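Local coordinates for RhCC (Rhodococcus jostii, PDB 4U5R), which probably acts as a cofactor-independent oxygenase of the tautomerase superfamily and binds magnesium, at residues Arg65-Ala70 / His104-Pro109; Pro35-Val40 / Lys129-Glu134; Glu4-Glu9 / Leu42-Pro47. The protein carries 1 engineered substitution. All blocks are in the same frame, centred on the assembly; numbering follows the deposited sequence.

Contact 1 of 3, residues Arg65-Ala70 / His104-Pro109. Engineered in segment 104-109: Ala106 (natural residue Asp).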
loop_
_atom_site.group_PDB
_atom_site.type_symbol
_atom_site.label_atom_id
_atom_site.label_comp_id
_atom_site.label_asym_id
_atom_site.label_seq_id
_atom_site.Cartn_x
_atom_site.Cartn_y
_atom_site.Cartn_z
ATOM N N ARG B 65 -4.871 -7.251 0.937
ATOM C CA ARG B 65 -4.557 -6.051 1.711
ATOM C C ARG B 65 -5.597 -4.994 1.413
ATOM O O ARG B 65 -5.958 -4.818 0.274
ATOM C CB ARG B 65 -3.159 -5.524 1.375
ATOM C CG ARG B 65 -2.772 -4.294 2.180
ATOM C CD ARG B 65 -1.626 -3.512 1.542
ATOM N NE ARG B 65 -1.209 -2.461 2.467
ATOM C CZ ARG B 65 -1.829 -1.298 2.600
ATOM N NH1 ARG B 65 -2.882 -1.012 1.836
ATOM N NH2 ARG B 65 -1.393 -0.420 3.496
ATOM N N LEU B 66 -6.060 -4.259 2.409
ATOM C CA LEU B 66 -7.047 -3.236 2.114
ATOM C C LEU B 66 -6.823 -1.993 2.933
ATOM O O LEU B 66 -6.347 -2.092 4.047
ATOM C CB LEU B 66 -8.452 -3.808 2.323
ATOM C CG LEU B 66 -8.848 -4.450 3.659
ATOM C CD1 LEU B 66 -10.254 -4.064 4.097
ATOM C CD2 LEU B 66 -8.698 -5.959 3.578
ATOM N N ASP B 67 -7.091 -0.827 2.336
ATOM C CA ASP B 67 -7.232 0.427 3.083
ATOM C C ASP B 67 -8.686 0.747 3.369
ATOM O O ASP B 67 -9.550 0.592 2.498
ATOM C CB ASP B 67 -6.646 1.622 2.315
ATOM C CG ASP B 67 -5.130 1.561 2.151
ATOM O OD1 ASP B 67 -4.416 1.028 3.014
ATOM O OD2 ASP B 67 -4.640 2.110 1.148
ATOM N N HIS B 68 -8.951 1.235 4.576
ATOM C CA HIS B 68 -10.232 1.841 4.896
ATOM C C HIS B 68 -10.026 3.336 4.956
ATOM O O HIS B 68 -9.135 3.804 5.671
ATOM C CB HIS B 68 -10.765 1.328 6.227
ATOM C CG HIS B 68 -11.482 0.019 6.129
ATOM N ND1 HIS B 68 -12.099 -0.559 7.213
ATOM C CD2 HIS B 68 -11.708 -0.811 5.078
ATOM C CE1 HIS B 68 -12.675 -1.690 6.842
ATOM N NE2 HIS B 68 -12.451 -1.867 5.551
ATOM N N ILE B 69 -10.848 4.065 4.205
ATOM C CA ILE B 69 -10.706 5.505 4.039
ATOM C C ILE B 69 -11.899 6.272 4.571
ATOM O O ILE B 69 -11.737 7.302 5.218
ATOM C CB ILE B 69 -10.524 5.865 2.557
ATOM C CG1 ILE B 69 -9.488 4.934 1.922
ATOM C CG2 ILE B 69 -10.130 7.332 2.414
ATOM C CD1 ILE B 69 -9.636 4.778 0.392
ATOM N N ALA B 70 -13.098 5.768 4.294
ATOM C CA ALA B 70 -14.319 6.516 4.579
ATOM C C ALA B 70 -14.658 6.493 6.069
ATOM O O ALA B 70 -15.080 7.503 6.632
ATOM C CB ALA B 70 -15.479 5.967 3.750
ATOM N N HIS B 104 -4.689 -8.203 5.780
ATOM C CA HIS B 104 -4.575 -7.127 6.756
ATOM C C HIS B 104 -5.156 -5.812 6.243
ATOM O O HIS B 104 -5.333 -5.613 5.036
ATOM C CB HIS B 104 -3.113 -6.956 7.234
ATOM C CG HIS B 104 -2.189 -6.281 6.261
ATOM N ND1 HIS B 104 -1.659 -6.918 5.160
ATOM C CD2 HIS B 104 -1.634 -5.043 6.279
ATOM C CE1 HIS B 104 -0.856 -6.090 4.514
ATOM N NE2 HIS B 104 -0.820 -4.945 5.176
ATOM N N ILE B 105 -5.504 -4.946 7.195
ATOM C CA ILE B 105 -6.140 -3.662 6.926
ATOM C C ILE B 105 -5.332 -2.489 7.480
ATOM O O ILE B 105 -4.755 -2.558 8.565
ATOM C CB ILE B 105 -7.548 -3.565 7.545
ATOM C CG1 ILE B 105 -8.327 -4.864 7.353
ATOM C CG2 ILE B 105 -8.290 -2.347 6.988
ATOM C CD1 ILE B 105 -9.798 -4.767 7.760
ATOM N N ALA B 106 -5.313 -1.402 6.727
ATOM C CA ALA B 106 -4.773 -0.143 7.208
ATOM C C ALA B 106 -5.876 0.909 7.135
ATOM O O ALA B 106 -6.776 0.810 6.305
ATOM C CB ALA B 106 -3.569 0.270 6.384
ATOM N N GLU B 107 -5.816 1.899 8.016
ATOM C CA GLU B 107 -6.742 3.017 7.988
ATOM C C GLU B 107 -5.944 4.240 7.546
ATOM O O GLU B 107 -4.865 4.510 8.085
ATOM C CB GLU B 107 -7.402 3.231 9.360
ATOM C CG GLU B 107 -8.190 2.012 9.846
ATOM C CD GLU B 107 -8.945 2.253 11.149
ATOM O OE1 GLU B 107 -8.317 2.677 12.141
ATOM O OE2 GLU B 107 -10.168 2.016 11.180
ATOM N N THR B 108 -6.459 4.936 6.535
ATOM C CA THR B 108 -5.790 6.093 5.944
ATOM C C THR B 108 -6.702 7.317 6.090
ATOM O O THR B 108 -7.909 7.170 6.318
ATOM C CB THR B 108 -5.422 5.846 4.448
ATOM O OG1 THR B 108 -6.610 5.815 3.655
ATOM C CG2 THR B 108 -4.677 4.508 4.269
ATOM N N PRO B 109 -6.126 8.534 6.021
ATOM C CA PRO B 109 -6.891 9.755 6.338
ATOM C C PRO B 109 -8.071 10.047 5.412
ATOM O O PRO B 109 -7.907 10.181 4.190
ATOM C CB PRO B 109 -5.846 10.869 6.205
ATOM C CG PRO B 109 -4.549 10.210 6.397
ATOM C CD PRO B 109 -4.683 8.806 5.882
HETATM O O HOH W 1 -11.968 1.426 9.220
#
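Asp67 OD2 is gripped twice by the third subunit, through a salt bridge to its Arg65 NE and a hydrogen bond from its His104 NE2. Arg65 NH1 forms a 2.8 Å salt bridge with Asp67 OD1 from 54° above the carboxylate plane. Arg65 NE and His104 NE2 of this chain in turn hold Asp67 OD2 of the second subunit. Arg65 CG is anti to the backbone N, which lays it over one face of the His104 ring, 3.5 Å from His104 CE1; the chain beyond runs extended. Guanidinium and imidazole planes stand nearly perpendicular (87°). Beneath, parallel strands 61-68 and 100-107 belong to a beta-alpha-beta unit with a right-handed crossover through helix 76-90. Four amide bonds link them alternately, the shortest from His68 N to Ala106 O at 2.8 Å. Ala106 is an engineered substitution for the Asp that contributes to a magnesium site; its CB sits 3.6 Å from Asp67 OD1. On the opposite face, Ile105 CG2 lies 4.0 Å above the centre of the His68 ring in a CH-pi contact. Tyr28 OH fixes that imidazole at NE2, while water 1, in the ring plane, lies 2.8 Å from His68 ND1 and donates to Glu107 OE2.

Contact 2 of 3, residues Pro35-Val40 / Lys129-Glu134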
loop_
_atom_site.group_PDB
_atom_site.type_symbol
_atom_site.label_atom_id
_atom_site.label_comp_id
_atom_site.label_asym_id
_atom_site.label_seq_id
_atom_site.Cartn_x
_atom_site.Cartn_y
_atom_site.Cartn_z
ATOM N N PRO B 35 -22.084 3.936 -0.261
ATOM C CA PRO B 35 -22.318 3.852 -1.705
ATOM C C PRO B 35 -21.530 2.678 -2.275
ATOM O O PRO B 35 -20.361 2.501 -1.901
ATOM C CB PRO B 35 -21.797 5.191 -2.235
ATOM C CG PRO B 35 -21.860 6.114 -1.047
ATOM C CD PRO B 35 -21.604 5.267 0.161
ATOM N N ARG B 36 -22.160 1.874 -3.119
ATOM C CA ARG B 36 -21.520 0.661 -3.602
ATOM C C ARG B 36 -20.215 0.986 -4.307
ATOM O O ARG B 36 -19.218 0.271 -4.132
ATOM C CB ARG B 36 -22.454 -0.109 -4.535
ATOM C CG ARG B 36 -23.722 -0.602 -3.877
ATOM C CD ARG B 36 -24.614 -1.243 -4.918
ATOM N NE ARG B 36 -23.882 -2.316 -5.572
ATOM C CZ ARG B 36 -23.837 -3.559 -5.110
ATOM N NH1 ARG B 36 -23.131 -4.479 -5.749
ATOM N NH2 ARG B 36 -24.504 -3.879 -4.005
ATOM N N PHE B 37 -20.191 2.077 -5.070
ATOM C CA PHE B 37 -19.023 2.376 -5.887
ATOM C C PHE B 37 -17.786 2.812 -5.080
ATOM O O PHE B 37 -16.702 2.875 -5.656
ATOM C CB PHE B 37 -19.339 3.445 -6.947
ATOM C CG PHE B 37 -19.594 4.812 -6.381
ATOM C CD1 PHE B 37 -18.558 5.714 -6.195
ATOM C CD2 PHE B 37 -20.884 5.203 -6.081
ATOM C CE1 PHE B 37 -18.811 6.973 -5.679
ATOM C CE2 PHE B 37 -21.139 6.465 -5.568
ATOM C CZ PHE B 37 -20.097 7.348 -5.376
ATOM N N TYR B 38 -17.946 3.116 -3.783
ATOM C CA TYR B 38 -16.793 3.311 -2.882
ATOM C C TYR B 38 -15.923 2.058 -2.804
ATOM O O TYR B 38 -14.713 2.156 -2.578
ATOM C CB TYR B 38 -17.214 3.668 -1.447
ATOM C CG TYR B 38 -17.657 5.090 -1.189
ATOM C CD1 TYR B 38 -17.837 5.989 -2.227
ATOM C CD2 TYR B 38 -17.897 5.521 0.105
ATOM C CE1 TYR B 38 -18.261 7.284 -1.979
ATOM C CE2 TYR B 38 -18.307 6.814 0.366
ATOM C CZ TYR B 38 -18.490 7.683 -0.680
ATOM O OH TYR B 38 -18.916 8.960 -0.420
ATOM N N VAL B 39 -16.536 0.887 -2.972
ATOM C CA VAL B 39 -15.815 -0.375 -2.785
ATOM C C VAL B 39 -15.086 -0.798 -4.064
ATOM O O VAL B 39 -15.699 -1.233 -5.043
ATOM C CB VAL B 39 -16.773 -1.500 -2.327
ATOM C CG1 VAL B 39 -15.985 -2.705 -1.846
ATOM C CG2 VAL B 39 -17.668 -1.009 -1.205
ATOM N N VAL B 40 -13.764 -0.683 -4.019
ATOM C CA VAL B 40 -12.909 -1.010 -5.156
ATOM C C VAL B 40 -12.110 -2.272 -4.818
ATOM O O VAL B 40 -11.476 -2.367 -3.753
ATOM C CB VAL B 40 -11.961 0.162 -5.502
ATOM C CG1 VAL B 40 -10.960 -0.246 -6.570
ATOM C CG2 VAL B 40 -12.763 1.400 -5.933
ATOM N N LYS B 129 -26.109 9.528 1.490
ATOM C CA LYS B 129 -27.243 8.681 1.151
ATOM C C LYS B 129 -27.690 8.851 -0.298
ATOM O O LYS B 129 -28.124 7.898 -0.930
ATOM C CB LYS B 129 -28.424 8.961 2.082
ATOM C CG LYS B 129 -28.187 8.589 3.536
ATOM C CD LYS B 129 -29.451 8.841 4.359
ATOM C CE LYS B 129 -29.305 8.384 5.808
ATOM N NZ LYS B 129 -28.354 9.233 6.578
ATOM N N LEU B 130 -27.594 10.075 -0.813
ATOM C CA LEU B 130 -27.932 10.364 -2.206
ATOM C C LEU B 130 -26.955 9.711 -3.179
ATOM O O LEU B 130 -27.344 9.112 -4.185
ATOM C CB LEU B 130 -27.945 11.879 -2.429
ATOM C CG LEU B 130 -28.527 12.389 -3.746
ATOM C CD1 LEU B 130 -29.999 12.015 -3.850
ATOM C CD2 LEU B 130 -28.352 13.903 -3.851
ATOM N N TRP B 131 -25.676 9.848 -2.866
ATOM C CA TRP B 131 -24.641 9.155 -3.613
ATOM C C TRP B 131 -24.874 7.646 -3.635
ATOM O O TRP B 131 -24.670 7.006 -4.663
ATOM C CB TRP B 131 -23.268 9.463 -3.017
ATOM C CG TRP B 131 -22.665 10.759 -3.448
ATOM C CD1 TRP B 131 -23.320 11.902 -3.828
ATOM C CD2 TRP B 131 -21.269 11.047 -3.544
ATOM N NE1 TRP B 131 -22.409 12.885 -4.154
ATOM C CE2 TRP B 131 -21.144 12.384 -3.989
ATOM C CE3 TRP B 131 -20.109 10.305 -3.294
ATOM C CZ2 TRP B 131 -19.910 12.989 -4.191
ATOM C CZ3 TRP B 131 -18.887 10.909 -3.479
ATOM C CH2 TRP B 131 -18.793 12.238 -3.934
ATOM N N ALA B 132 -25.315 7.085 -2.512
ATOM C CA ALA B 132 -25.571 5.641 -2.432
ATOM C C ALA B 132 -26.770 5.246 -3.307
ATOM O O ALA B 132 -26.691 4.296 -4.094
ATOM C CB ALA B 132 -25.791 5.214 -0.988
ATOM N N LYS B 133 -27.855 6.011 -3.201
ATOM C CA LYS B 133 -29.075 5.738 -3.954
ATOM C C LYS B 133 -28.841 5.825 -5.466
ATOM O O LYS B 133 -29.321 4.989 -6.242
ATOM C CB LYS B 133 -30.177 6.717 -3.523
ATOM C CG LYS B 133 -31.552 6.435 -4.103
ATOM C CD LYS B 133 -32.565 7.481 -3.658
ATOM C CE LYS B 133 -32.165 8.871 -4.137
ATOM N NZ LYS B 133 -32.046 8.943 -5.627
ATOM N N GLU B 134 -28.100 6.841 -5.883
ATOM C CA GLU B 134 -27.801 7.042 -7.291
ATOM C C GLU B 134 -26.689 6.126 -7.765
ATOM O O GLU B 134 -26.568 5.833 -8.957
ATOM C CB GLU B 134 -27.406 8.496 -7.543
ATOM C CG GLU B 134 -28.528 9.470 -7.295
ATOM C CD GLU B 134 -29.579 9.412 -8.387
ATOM O OE1 GLU B 134 -29.273 8.890 -9.483
ATOM O OE2 GLU B 134 -30.708 9.883 -8.146
HETATM O O HOH W 2 -25.010 2.263 -3.733
#
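Trp131 reaches from its helix into a corner formed by Pro35, Phe37 and Tyr38, and CE3 of its six-membered ring is the atom on which two aromatic side chains converge. Its CG is anti to the carbonyl carbon, which sends the indole out from the helix toward the 3-10 turn. Tyr38 takes the same first torsion, but its ring is turned so that CA lies nearly in the ring plane (chi2 8°). The Tyr38 ring crosses the indole at about a right angle, and the two meet edge to edge at Tyr38 CE1, 3.8 Å from Trp131 CE3, while Tyr38 OH lies 3.4 Å from the same atom. Phe37 instead holds CG in the crowded position between N and the carbonyl carbon (chi1 69°), which swings its ring back toward the helix. Phe37 CZ then comes within 3.6 Å of Trp131 CE3, the two ring planes inclined at 40°. Neighbouring Phe37 CE2 points at Trp131 O in the ring plane, 3.7 Å away. The contact joins helix 126-134 to the 3-10 turn that leads from helix 14-32 into strand 40-46, within the crossover of the first beta-alpha-beta unit. Pro35 fills the angle between the rings and the helix. Its CG stands 3.7 Å above the centre of the Tyr38 ring and also lies 4.0 Å from Ala132 CB. An alanine in place of Tyr38 would remove the ring beneath Pro35 and would probably loosen the packing on this edge of Trp131. The indole is also held at its N-H, NE1 donating to Ile138 O. Polar bridging is left to water 2, which accepts from Arg36 N at 2.9 Å and lies 2.7 Å from Ala132 O.

Contact 3 of 3, residues Glu4-Glu9 / Leu42-Pro47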
loop_
_atom_site.group_PDB
_atom_site.type_symbol
_atom_site.label_atom_id
_atom_site.label_comp_id
_atom_site.label_asym_id
_atom_site.label_seq_id
_atom_site.Cartn_x
_atom_site.Cartn_y
_atom_site.Cartn_z
ATOM N N GLU B 4 -6.918 -5.026 -2.415
ATOM C CA GLU B 4 -6.034 -5.708 -3.336
ATOM C C GLU B 4 -6.068 -7.188 -3.052
ATOM O O GLU B 4 -5.831 -7.588 -1.922
ATOM C CB GLU B 4 -4.615 -5.217 -3.180
ATOM C CG GLU B 4 -4.349 -3.824 -3.666
ATOM C CD GLU B 4 -2.940 -3.409 -3.313
ATOM O OE1 GLU B 4 -2.632 -3.341 -2.102
ATOM O OE2 GLU B 4 -2.130 -3.208 -4.237
ATOM N N ILE B 5 -6.328 -8.001 -4.072
ATOM C CA ILE B 5 -6.288 -9.444 -3.901
ATOM C C ILE B 5 -5.282 -10.044 -4.868
ATOM O O ILE B 5 -5.472 -10.022 -6.080
ATOM C CB ILE B 5 -7.698 -10.056 -4.086
ATOM C CG1 ILE B 5 -8.660 -9.401 -3.083
ATOM C CG2 ILE B 5 -7.662 -11.569 -3.908
ATOM C CD1 ILE B 5 -10.086 -9.900 -3.136
ATOM N N PHE B 6 -4.180 -10.528 -4.312
ATOM C CA PHE B 6 -3.093 -11.127 -5.075
ATOM C C PHE B 6 -3.279 -12.629 -5.122
ATOM O O PHE B 6 -3.246 -13.276 -4.087
ATOM C CB PHE B 6 -1.744 -10.799 -4.427
ATOM C CG PHE B 6 -1.419 -9.336 -4.383
ATOM C CD1 PHE B 6 -0.740 -8.739 -5.429
ATOM C CD2 PHE B 6 -1.739 -8.573 -3.265
ATOM C CE1 PHE B 6 -0.404 -7.399 -5.378
ATOM C CE2 PHE B 6 -1.415 -7.229 -3.211
ATOM C CZ PHE B 6 -0.754 -6.637 -4.271
ATOM N N THR B 7 -3.481 -13.184 -6.316
ATOM C CA THR B 7 -3.788 -14.614 -6.485
ATOM C C THR B 7 -2.813 -15.344 -7.406
ATOM O O THR B 7 -2.186 -14.718 -8.261
ATOM C CB THR B 7 -5.187 -14.829 -7.100
ATOM O OG1 THR B 7 -5.153 -14.459 -8.484
ATOM C CG2 THR B 7 -6.240 -14.009 -6.379
ATOM N N PRO B 8 -2.705 -16.675 -7.258
ATOM C CA PRO B 8 -2.073 -17.450 -8.326
ATOM C C PRO B 8 -2.724 -17.097 -9.644
ATOM O O PRO B 8 -3.941 -16.880 -9.659
ATOM C CB PRO B 8 -2.377 -18.903 -7.942
ATOM C CG PRO B 8 -2.535 -18.873 -6.467
ATOM C CD PRO B 8 -3.144 -17.527 -6.136
ATOM N N GLU B 9 -1.939 -17.027 -10.716
ATOM C CA GLU B 9 -2.472 -16.736 -12.041
ATOM C C GLU B 9 -3.683 -17.598 -12.345
ATOM O O GLU B 9 -3.663 -18.797 -12.109
ATOM C CB GLU B 9 -1.417 -16.969 -13.116
ATOM C CG GLU B 9 -0.699 -15.736 -13.592
ATOM C CD GLU B 9 0.018 -15.986 -14.899
ATOM O OE1 GLU B 9 0.809 -16.951 -14.961
ATOM O OE2 GLU B 9 -0.229 -15.238 -15.871
ATOM N N LEU B 42 -9.195 -4.740 -6.516
ATOM C CA LEU B 42 -8.242 -4.934 -7.599
ATOM C C LEU B 42 -7.686 -6.356 -7.533
ATOM O O LEU B 42 -7.055 -6.728 -6.541
ATOM C CB LEU B 42 -7.101 -3.902 -7.522
ATOM C CG LEU B 42 -7.489 -2.423 -7.374
ATOM C CD1 LEU B 42 -6.249 -1.538 -7.366
ATOM C CD2 LEU B 42 -8.441 -2.002 -8.489
ATOM N N PHE B 43 -7.952 -7.146 -8.572
ATOM C CA PHE B 43 -7.407 -8.498 -8.665
ATOM C C PHE B 43 -6.072 -8.507 -9.388
ATOM O O PHE B 43 -5.943 -8.002 -10.505
ATOM C CB PHE B 43 -8.389 -9.432 -9.377
ATOM C CG PHE B 43 -9.618 -9.706 -8.585
ATOM C CD1 PHE B 43 -9.618 -10.697 -7.619
ATOM C CD2 PHE B 43 -10.764 -8.960 -8.780
ATOM C CE1 PHE B 43 -10.734 -10.935 -6.853
ATOM C CE2 PHE B 43 -11.898 -9.204 -8.029
ATOM C CZ PHE B 43 -11.883 -10.205 -7.069
ATOM N N LYS B 44 -5.069 -9.088 -8.747
ATOM C CA LYS B 44 -3.729 -9.066 -9.300
ATOM C C LYS B 44 -3.228 -10.502 -9.430
ATOM O O LYS B 44 -2.899 -11.154 -8.435
ATOM C CB LYS B 44 -2.819 -8.197 -8.415
ATOM C CG LYS B 44 -3.260 -6.716 -8.390
ATOM C CD LYS B 44 -2.570 -5.904 -7.301
ATOM C CE LYS B 44 -2.895 -4.428 -7.403
ATOM N NZ LYS B 44 -1.945 -3.642 -6.570
ATOM N N ASP B 45 -3.215 -10.998 -10.667
ATOM C CA ASP B 45 -2.703 -12.324 -10.962
ATOM C C ASP B 45 -1.185 -12.346 -10.824
ATOM O O ASP B 45 -0.481 -11.531 -11.429
ATOM C CB ASP B 45 -3.127 -12.757 -12.372
ATOM C CG ASP B 45 -4.414 -13.565 -12.375
ATOM O OD1 ASP B 45 -5.000 -13.775 -11.295
ATOM O OD2 ASP B 45 -4.844 -13.990 -13.465
ATOM N N MET B 46 -0.688 -13.265 -10.000
ATOM C CA MET B 46 0.747 -13.417 -9.809
ATOM C C MET B 46 1.246 -14.671 -10.494
ATOM O O MET B 46 0.785 -15.774 -10.183
ATOM C CB MET B 46 1.100 -13.481 -8.323
ATOM C CG MET B 46 0.653 -12.264 -7.539
ATOM S SD MET B 46 1.501 -10.747 -8.043
ATOM C CE MET B 46 3.192 -11.037 -7.518
ATOM N N PRO B 47 2.178 -14.512 -11.440
ATOM C CA PRO B 47 2.814 -15.672 -12.079
ATOM C C PRO B 47 3.512 -16.586 -11.078
ATOM O O PRO B 47 3.880 -16.136 -9.988
ATOM C CB PRO B 47 3.836 -15.033 -13.029
ATOM C CG PRO B 47 3.302 -13.677 -13.316
ATOM C CD PRO B 47 2.594 -13.240 -12.056
#
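A parallel strand pair joins residues 4-9 to 42-47, largely the C-terminal parts of strands 2-8 and 40-46 in the beta-alpha-beta unit whose crossover is helix 14-32. The bridges pair Glu4 with Leu42 and continue residue by residue to Pro8 with Met46. Among the amide bonds, the straightest runs from Ile5 N to Leu42 O (174°) and the shortest from Met46 N to Thr7 O (2.7 Å); beyond them Glu9 N reaches Met46 O only weakly. On the Glu4 and Phe6 face, the extended Lys44 lies alongside Phe6, its CD 3.3 Å from Phe6 CE1. This course delivers NZ to the anti lone pair of Glu4 OE2, a very short salt bridge of 2.4 Å. Glu4 OE1 is hydrogen-bonded to a Tris molecule, probably from the crystallisation liquor. Met46, bent at chi2 and chi3, places SD at the edge of the Phe6 ring, 4.0 Å from Phe6 CD1, a Met-aromatic contact. On the opposite face, Ile5 CD1 meets Phe43 CE1 at 3.9 Å. That face is covered by helix 14-32, with Ile24 against Ile5 and Leu20 against Phe43. Strand 61-68 flanks strand 2-8 on its other side, while beyond Leu42 the sheet continues into a strand of the third subunit.

From the N terminus, contact 3 opens on strand 2-8; helix 14-32 then leads to the turn at 35-40, where contact 2 opens. Contact 3 closes at 42-47, so the two cross: one segment of contact 2 lies inside the loop of contact 3, the other far beyond. Contact 1 opens after contact 3 has closed, completes its own crossover through helix 76-90, and falls within the span that contact 2 shuts at 129-134. Contacts 1 and 3 build the two halves of one four-stranded sheet, joined by a probable hydrogen bond from Glu4 N to Arg65 O (2.9 Å). Contact 2 ties helix 126-134 to the first half, and all three touch the third subunit.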